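Local coordinates for response regulator (Pseudomonas putida, PDB 3HDV), which probably acts as a two-component receiver domain that accepts a phosphoryl group and relays a signal that may regulate transcription, at the interface of chains A and B. Numbering follows the deposited sequence. Chains: chain A/B, Response regulator.

The interface of chains A and B. Residues chain A 93-94; chain B 91, 107, 109.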
loop_
_atom_site.group_PDB
_atom_site.type_symbol
_atom_site.label_atom_id
_atom_site.label_comp_id
_atom_site.label_asym_id
_atom_site.label_seq_id
_atom_site.Cartn_x
_atom_site.Cartn_y
_atom_site.Cartn_z
ATOM N N VAL A 93 4.032 -2.334 22.070
ATOM C CA VAL A 93 4.448 -3.476 21.239
ATOM C C VAL A 93 5.964 -3.393 21.038
ATOM O O VAL A 93 6.695 -4.397 21.165
ATOM C CB VAL A 93 3.705 -3.457 19.861
ATOM C CG1 VAL A 93 4.339 -4.436 18.839
ATOM C CG2 VAL A 93 2.261 -3.786 20.067
ATOM N N GLU A 94 6.468 -2.192 20.772
ATOM C CA GLU A 94 7.911 -2.092 20.486
ATOM C C GLU A 94 8.823 -2.433 21.693
ATOM O O GLU A 94 9.859 -3.076 21.537
ATOM C CB GLU A 94 8.240 -0.743 19.866
ATOM C CG GLU A 94 8.064 -0.800 18.332
ATOM C CD GLU A 94 8.124 0.554 17.677
ATOM O OE1 GLU A 94 8.300 0.667 16.411
ATOM O OE2 GLU A 94 7.952 1.514 18.440
ATOM N N THR B 91 -1.700 -4.210 15.728
ATOM C CA THR B 91 -1.482 -5.414 16.556
ATOM C C THR B 91 -1.503 -4.949 18.033
ATOM O O THR B 91 -1.804 -3.776 18.328
ATOM C CB THR B 91 -0.122 -6.185 16.172
ATOM O OG1 THR B 91 0.092 -7.317 17.037
ATOM C CG2 THR B 91 1.113 -5.282 16.236
ATOM N N PHE B 107 10.412 -8.141 14.537
ATOM C CA PHE B 107 8.978 -7.834 14.518
ATOM C C PHE B 107 8.971 -6.319 14.344
ATOM O O PHE B 107 9.433 -5.556 15.233
ATOM C CB PHE B 107 8.367 -8.317 15.831
ATOM C CG PHE B 107 6.860 -8.225 15.910
ATOM C CD1 PHE B 107 6.094 -9.376 16.136
ATOM C CD2 PHE B 107 6.212 -6.991 15.832
ATOM C CE1 PHE B 107 4.724 -9.283 16.265
ATOM C CE2 PHE B 107 4.869 -6.904 15.960
ATOM C CZ PHE B 107 4.099 -8.054 16.154
ATOM N N LEU B 109 6.873 -2.816 12.863
ATOM C CA LEU B 109 5.545 -2.255 12.673
ATOM C C LEU B 109 5.464 -1.469 11.385
ATOM O O LEU B 109 6.371 -0.769 11.049
ATOM C CB LEU B 109 5.174 -1.375 13.870
ATOM C CG LEU B 109 4.897 -2.090 15.182
ATOM C CD1 LEU B 109 4.746 -1.056 16.310
ATOM C CD2 LEU B 109 3.633 -2.891 15.023
HETATM O O HOH W 1 8.614 -1.435 14.800
#
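A:Val93 pushes its CG1 methyl among B:Phe107, B:Leu109 and B:Thr91. The methyl comes in obliquely over the rim of the phenyl ring, off to one side of its centre, with A:Val93 CG1 3.8 Å from B:Phe107 CE2; the two side chains cross at about a right angle. Two further methyls, B:Leu109 CD2 and B:Thr91 CG2, each 4.2 Å from A:Val93 CG1, make loose van der Waals contacts. With CG1 anti to the backbone N (chi1 167°), this branch points toward B:Phe107 and B:Leu109, while CG2 is left on the side of B:Thr91.

The other leucine branch serves A:Glu94. B:Leu109 CD1 lies 3.9 Å from A:Glu94 CG, the glutamate stem packing obliquely against this methyl. Beyond CG the glutamate runs extended (chi2 169°), laying its carboxylate alongside the same methyl, within reach of a bridging water. Water 1 lies 2.7 Å from A:Glu94 OE1 and 2.9 Å from the backbone N of B:Leu109, with 149° at the hydrogen. Apolar stem and polar end thus engage the same residue.

B:Leu109 has the most surface hidden by the partner here, 54 Å². In the alternating alpha/beta receiver fold, helix 93-101 is the fourth helix and strand 106-109 the fifth strand, where B:Phe107 holds the switch-aromatic position. The two-fold symmetric patch thus belongs to the alpha4-beta5 face, which OmpR-type receivers use to dimerise; this pairing may be biological.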